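PDB 1RLI: putative NAD(P)H-dependent FMN-containing oxidoreductase YwqN from Bacillus subtilis, which probably acts as an NAD(P)H-dependent oxidoreductase that uses FMN as its cofactor. Local coordinates for residues D[71-76]-D[115-120]; D[33-38]-D[67-72]. One frame throughout, in Å; residues are numbered along the deposited sequence.

Contact 1: D[71-76]-D[115-120]; sequences QCHILI and VKQAYV
Strands 74-76 and 117-120 run parallel, their axes 4.8 Å apart and 17° off alignment, with Ile-74 beside Gln-117, Leu-75 beside Ala-118 and Ile-76 beside Tyr-119. Three backbone bonds join the two segments, and Leu-75 serves as both donor and acceptor: its N gives to Gln-117 O at 2.8 Å and its O receives Tyr-119 N. The ladder starts just ahead of strand 74-76, at His-73 O, with Gln-117 N pointing almost straight at it from 3.0 Å away. On the face that carries Ile-74, Ile-76, Gln-117 and Tyr-119, the extended Gln-117 chain runs alongside Ile-74, bringing OE1 to 3.6 Å from Ile-74 CG1. Ile-74 CG2, anti to its backbone N, meets the ring of Tyr-119 at CE2 (3.8 Å). His-73 CG is also anti to the backbone N (chi1 -174°), which swings the imidazole back toward Val-115 and Gln-117; with Lys-5 this histidine forms the platinum site. On the other face Leu-75 CD1 rests on Lys-116 CD. The Lys-116 chain is extended as far as CE and bends at chi4 (-61°), so that NZ reaches Cys-72 O at 2.7 Å from above the carbonyl plane. Leu-70 O also accepts from NZ, and Ile-69 O does so weakly. The buried ammonium thus sits among carbonyls at the C-terminal end of helix 62-70, whose dipole would be expected to stabilise its positive charge.

Contact 2: D[33-38]-D[67-72]; sequences EHIYLQ and ERILQC
Arg-68, on the last turn of helix 62-70, reaches across to the start of strand 33-36 and makes the largest single contribution to this contact. Its chain leaves with CG anti to the carbonyl carbon, extends through chi2 and bends at chi3 (63°), laying the guanidinium beside the strand. Glu-33 comes to meet it with CG anti to its own backbone N and a kink at chi2 (62°). The two chains cross at about a right angle, and carboxylate and guanidinium planes stand 87° apart, so this salt bridge is not the coplanar, two-oxygen kind. A single oxygen, Glu-33 OE2, takes the load: its anti lone pair faces Arg-68 NH2 at a very short 2.5 Å, and Arg-68 NE adds a weak bond to it. NH2 also gives to His-34 O at 3.0 Å, approaching from above that carbonyl's plane. The helix belongs to the flavodoxin-like alpha/beta fold, in which helices cover both faces of a largely parallel sheet. Here Ile-35 turns toward the helix: its CG1 lies over one face of the guanidinium, 3.7 Å from Arg-68 CZ, while CD1 crosses onto Ile-69 CG1 at 3.8 Å. A water accepts from Arg-68 NH1 and from Tyr-36 N, so the rim of the guanidinium is tied to Glu-33 and His-34 directly and to Tyr-36 through the water. Just past the helix end, Cys-72 SG packs against Glu-33 CB (3.9 Å).

How the contacts relate
Strand 6-10 and helix 18-27 lead into strand 33-41, where contact 2 begins; it closes the loop from there, through strand 55-57, to the end of helix 62-70. The chain then passes through Gln-71 and Cys-72, common to both contacts, where contact 1 opens, and past His-73 into strand 74-80; its loop runs over helices 88-95, 97-100 and 109-114 before strand 117-124 closes it. The loops therefore follow one another, overlapping just at this turn, and neither encloses the other. Strand 6-10 lies between strands 33-41 and 74-80 in the sheet, so helix 62-70 spans it. The contacts also touch directly, Leu-75 CD1 packing on Ile-69 CG2 at 3.8 Å.

Contact 1: D[71-76]-D[115-120]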
loop_
_atom_site.group_PDB
_atom_site.type_symbol
_atom_site.label_atom_id
_atom_site.label_comp_id
_atom_site.label_asym_id
_atom_site.label_seq_id
_atom_site.Cartn_x
_atom_site.Cartn_y
_atom_site.Cartn_z
ATOM N N GLN D 71 9.802 20.614 -21.438
ATOM C CA GLN D 71 8.925 21.288 -22.393
ATOM C C GLN D 71 7.531 20.655 -22.488
ATOM O O GLN D 71 6.660 21.180 -23.185
ATOM C CB GLN D 71 9.571 21.281 -23.778
ATOM C CG GLN D 71 10.982 21.859 -23.799
ATOM C CD GLN D 71 11.558 21.958 -25.200
ATOM O OE1 GLN D 71 11.071 22.728 -26.029
ATOM N NE2 GLN D 71 12.597 21.175 -25.473
ATOM N N CYS D 72 7.314 19.548 -21.779
ATOM C CA CYS D 72 6.033 18.850 -21.838
ATOM C C CYS D 72 5.186 19.015 -20.583
ATOM O O CYS D 72 5.679 18.897 -19.453
ATOM C CB CYS D 72 6.267 17.360 -22.122
ATOM S SG CYS D 72 7.094 17.038 -23.689
ATOM N N HIS D 73 3.903 19.292 -20.784
ATOM C CA HIS D 73 2.994 19.486 -19.660
ATOM C C HIS D 73 2.492 18.163 -19.086
ATOM O O HIS D 73 2.173 18.069 -17.899
ATOM C CB HIS D 73 1.784 20.322 -20.094
ATOM C CG HIS D 73 0.871 20.686 -18.967
ATOM N ND1 HIS D 73 -0.482 20.424 -18.988
ATOM C CD2 HIS D 73 1.116 21.298 -17.784
ATOM C CE1 HIS D 73 -1.031 20.859 -17.869
ATOM N NE2 HIS D 73 -0.084 21.395 -17.121
ATOM N N ILE D 74 2.404 17.152 -19.945
ATOM C CA ILE D 74 1.908 15.842 -19.524
ATOM C C ILE D 74 3.020 14.820 -19.656
ATOM O O ILE D 74 3.656 14.705 -20.708
ATOM C CB ILE D 74 0.721 15.382 -20.398
ATOM C CG1 ILE D 74 -0.477 16.314 -20.176
ATOM C CG2 ILE D 74 0.366 13.935 -20.067
ATOM C CD1 ILE D 74 -1.625 16.092 -21.196
ATOM N N LEU D 75 3.263 14.073 -18.590
ATOM C CA LEU D 75 4.311 13.054 -18.637
ATOM C C LEU D 75 3.730 11.673 -18.378
ATOM O O LEU D 75 3.053 11.477 -17.364
ATOM C CB LEU D 75 5.383 13.327 -17.580
ATOM C CG LEU D 75 6.072 14.693 -17.574
ATOM C CD1 LEU D 75 7.169 14.682 -16.484
ATOM C CD2 LEU D 75 6.666 14.984 -18.943
ATOM N N ILE D 76 4.010 10.725 -19.274
ATOM C CA ILE D 76 3.549 9.347 -19.115
ATOM C C ILE D 76 4.756 8.452 -18.875
ATOM O O ILE D 76 5.628 8.324 -19.727
ATOM C CB ILE D 76 2.780 8.847 -20.366
ATOM C CG1 ILE D 76 1.548 9.729 -20.561
ATOM C CG2 ILE D 76 2.354 7.384 -20.175
ATOM C CD1 ILE D 76 0.760 9.467 -21.832
ATOM N N VAL D 115 4.109 21.757 -11.943
ATOM C CA VAL D 115 2.875 22.071 -12.654
ATOM C C VAL D 115 2.543 21.016 -13.709
ATOM O O VAL D 115 1.581 21.163 -14.463
ATOM C CB VAL D 115 2.913 23.488 -13.331
ATOM C CG1 VAL D 115 3.089 24.560 -12.267
ATOM C CG2 VAL D 115 4.014 23.565 -14.376
ATOM N N LYS D 116 3.310 19.928 -13.745
ATOM C CA LYS D 116 3.054 18.881 -14.734
ATOM C C LYS D 116 2.077 17.825 -14.236
ATOM O O LYS D 116 1.868 17.680 -13.040
ATOM C CB LYS D 116 4.368 18.207 -15.159
ATOM C CG LYS D 116 5.368 19.187 -15.790
ATOM C CD LYS D 116 6.624 18.511 -16.300
ATOM C CE LYS D 116 7.670 19.547 -16.755
ATOM N NZ LYS D 116 7.182 20.423 -17.874
ATOM N N GLN D 117 1.455 17.119 -15.176
ATOM C CA GLN D 117 0.502 16.056 -14.871
ATOM C C GLN D 117 1.200 14.748 -15.201
ATOM O O GLN D 117 1.798 14.620 -16.268
ATOM C CB GLN D 117 -0.751 16.198 -15.736
ATOM C CG GLN D 117 -1.503 17.490 -15.462
ATOM C CD GLN D 117 -2.722 17.645 -16.335
ATOM O OE1 GLN D 117 -2.637 17.565 -17.561
ATOM N NE2 GLN D 117 -3.869 17.874 -15.709
ATOM N N ALA D 118 1.110 13.783 -14.293
ATOM C CA ALA D 118 1.776 12.500 -14.494
ATOM C C ALA D 118 0.813 11.330 -14.589
ATOM O O ALA D 118 -0.202 11.311 -13.904
ATOM C CB ALA D 118 2.753 12.245 -13.335
ATOM N N TYR D 119 1.176 10.354 -15.425
ATOM C CA TYR D 119 0.409 9.121 -15.625
ATOM C C TYR D 119 1.409 7.989 -15.612
ATOM O O TYR D 119 2.590 8.196 -15.921
ATOM C CB TYR D 119 -0.279 9.084 -16.986
ATOM C CG TYR D 119 -1.393 10.086 -17.128
ATOM C CD1 TYR D 119 -2.727 9.712 -16.923
ATOM C CD2 TYR D 119 -1.115 11.411 -17.481
ATOM C CE1 TYR D 119 -3.765 10.644 -17.076
ATOM C CE2 TYR D 119 -2.147 12.347 -17.637
ATOM C CZ TYR D 119 -3.463 11.952 -17.437
ATOM O OH TYR D 119 -4.475 12.881 -17.627
ATOM N N VAL D 120 0.939 6.787 -15.287
ATOM C CA VAL D 120 1.813 5.615 -15.257
ATOM C C VAL D 120 1.191 4.439 -16.017
ATOM O O VAL D 120 -0.000 4.180 -15.891
ATOM C CB VAL D 120 2.072 5.137 -13.795
ATOM C CG1 VAL D 120 2.829 3.801 -13.800
ATOM C CG2 VAL D 120 2.883 6.207 -13.014
#

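Contact 2: D[33-38]-D[67-72]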
loop_
_atom_site.group_PDB
_atom_site.type_symbol
_atom_site.label_atom_id
_atom_site.label_comp_id
_atom_site.label_asym_id
_atom_site.label_seq_id
_atom_site.Cartn_x
_atom_site.Cartn_y
_atom_site.Cartn_z
ATOM N N GLU D 33 6.360 13.461 -27.430
ATOM C CA GLU D 33 7.806 13.311 -27.300
ATOM C C GLU D 33 8.034 11.881 -26.808
ATOM O O GLU D 33 7.626 11.534 -25.700
ATOM C CB GLU D 33 8.327 14.312 -26.264
ATOM C CG GLU D 33 9.810 14.550 -26.308
ATOM C CD GLU D 33 10.253 15.149 -27.627
ATOM O OE1 GLU D 33 9.855 16.293 -27.937
ATOM O OE2 GLU D 33 10.994 14.465 -28.352
ATOM N N HIS D 34 8.665 11.054 -27.636
ATOM C CA HIS D 34 8.929 9.665 -27.275
ATOM C C HIS D 34 10.342 9.483 -26.738
ATOM O O HIS D 34 11.320 9.536 -27.482
ATOM C CB HIS D 34 8.707 8.759 -28.487
ATOM C CG HIS D 34 7.265 8.495 -28.785
ATOM N ND1 HIS D 34 6.651 7.299 -28.485
ATOM C CD2 HIS D 34 6.310 9.284 -29.335
ATOM C CE1 HIS D 34 5.378 7.360 -28.839
ATOM N NE2 HIS D 34 5.146 8.552 -29.357
ATOM N N ILE D 35 10.442 9.273 -25.435
ATOM C CA ILE D 35 11.731 9.091 -24.789
ATOM C C ILE D 35 11.934 7.620 -24.461
ATOM O O ILE D 35 11.042 6.946 -23.922
ATOM C CB ILE D 35 11.806 9.934 -23.488
ATOM C CG1 ILE D 35 11.810 11.424 -23.848
ATOM C CG2 ILE D 35 13.041 9.559 -22.676
ATOM C CD1 ILE D 35 11.426 12.330 -22.707
ATOM N N TYR D 36 13.102 7.104 -24.813
ATOM C CA TYR D 36 13.407 5.723 -24.520
ATOM C C TYR D 36 14.654 5.752 -23.664
ATOM O O TYR D 36 15.649 6.387 -24.029
ATOM C CB TYR D 36 13.647 4.952 -25.813
ATOM C CG TYR D 36 12.498 5.071 -26.778
ATOM C CD1 TYR D 36 12.381 6.183 -27.618
ATOM C CD2 TYR D 36 11.520 4.082 -26.854
ATOM C CE1 TYR D 36 11.327 6.294 -28.511
ATOM C CE2 TYR D 36 10.456 4.189 -27.747
ATOM C CZ TYR D 36 10.374 5.292 -28.569
ATOM O OH TYR D 36 9.346 5.389 -29.477
ATOM N N LEU D 37 14.599 5.100 -22.509
ATOM C CA LEU D 37 15.753 5.088 -21.626
ATOM C C LEU D 37 16.687 3.995 -22.131
ATOM O O LEU D 37 16.343 2.826 -22.137
ATOM C CB LEU D 37 15.309 4.820 -20.185
ATOM C CG LEU D 37 14.367 5.915 -19.658
ATOM C CD1 LEU D 37 13.921 5.582 -18.239
ATOM C CD2 LEU D 37 15.071 7.262 -19.670
ATOM N N GLN D 38 17.870 4.408 -22.559
ATOM C CA GLN D 38 18.862 3.505 -23.122
ATOM C C GLN D 38 19.432 2.491 -22.135
ATOM O O GLN D 38 19.540 2.763 -20.941
ATOM C CB GLN D 38 20.003 4.351 -23.702
ATOM C CG GLN D 38 20.531 3.907 -25.057
ATOM C CD GLN D 38 21.550 4.891 -25.628
ATOM O OE1 GLN D 38 22.045 4.719 -26.745
ATOM N NE2 GLN D 38 21.866 5.928 -24.858
ATOM N N GLU D 67 15.800 18.061 -20.705
ATOM C CA GLU D 67 15.442 19.229 -21.517
ATOM C C GLU D 67 14.107 19.011 -22.229
ATOM O O GLU D 67 13.244 19.894 -22.255
ATOM C CB GLU D 67 16.527 19.506 -22.559
ATOM C CG GLU D 67 17.800 20.092 -21.982
ATOM C CD GLU D 67 17.675 21.577 -21.676
ATOM O OE1 GLU D 67 16.532 22.086 -21.635
ATOM O OE2 GLU D 67 18.721 22.235 -21.470
ATOM N N ARG D 68 13.933 17.830 -22.804
ATOM C CA ARG D 68 12.697 17.528 -23.517
ATOM C C ARG D 68 11.514 17.413 -22.569
ATOM O O ARG D 68 10.427 17.928 -22.852
ATOM C CB ARG D 68 12.871 16.247 -24.325
ATOM C CG ARG D 68 13.817 16.438 -25.483
ATOM C CD ARG D 68 14.230 15.123 -26.069
ATOM N NE ARG D 68 13.113 14.383 -26.641
ATOM C CZ ARG D 68 13.133 13.070 -26.837
ATOM N NH1 ARG D 68 14.213 12.373 -26.499
ATOM N NH2 ARG D 68 12.087 12.457 -27.373
ATOM N N ILE D 69 11.723 16.748 -21.436
ATOM C CA ILE D 69 10.671 16.598 -20.438
ATOM C C ILE D 69 10.169 17.939 -19.934
ATOM O O ILE D 69 8.970 18.123 -19.698
ATOM C CB ILE D 69 11.180 15.798 -19.214
ATOM C CG1 ILE D 69 11.140 14.313 -19.530
ATOM C CG2 ILE D 69 10.357 16.145 -17.970
ATOM C CD1 ILE D 69 11.777 13.449 -18.442
ATOM N N LEU D 70 11.087 18.880 -19.751
ATOM C CA LEU D 70 10.705 20.174 -19.227
ATOM C C LEU D 70 9.770 20.934 -20.150
ATOM O O LEU D 70 9.005 21.782 -19.692
ATOM C CB LEU D 70 11.955 20.999 -18.890
ATOM C CG LEU D 70 12.623 20.420 -17.630
ATOM C CD1 LEU D 70 13.958 21.120 -17.343
ATOM C CD2 LEU D 70 11.673 20.579 -16.448
ATOM N N GLN D 71 9.802 20.614 -21.438
ATOM C CA GLN D 71 8.925 21.288 -22.393
ATOM C C GLN D 71 7.531 20.655 -22.488
ATOM O O GLN D 71 6.660 21.180 -23.185
ATOM C CB GLN D 71 9.571 21.281 -23.778
ATOM C CG GLN D 71 10.982 21.859 -23.799
ATOM C CD GLN D 71 11.558 21.958 -25.200
ATOM O OE1 GLN D 71 11.071 22.728 -26.029
ATOM N NE2 GLN D 71 12.597 21.175 -25.473
ATOM N N CYS D 72 7.314 19.548 -21.779
ATOM C CA CYS D 72 6.033 18.850 -21.838
ATOM C C CYS D 72 5.186 19.015 -20.583
ATOM O O CYS D 72 5.679 18.897 -19.453
ATOM C CB CYS D 72 6.267 17.360 -22.122
ATOM S SG CYS D 72 7.094 17.038 -23.689
HETATM O O HOH W 1 14.935 9.272 -26.211
#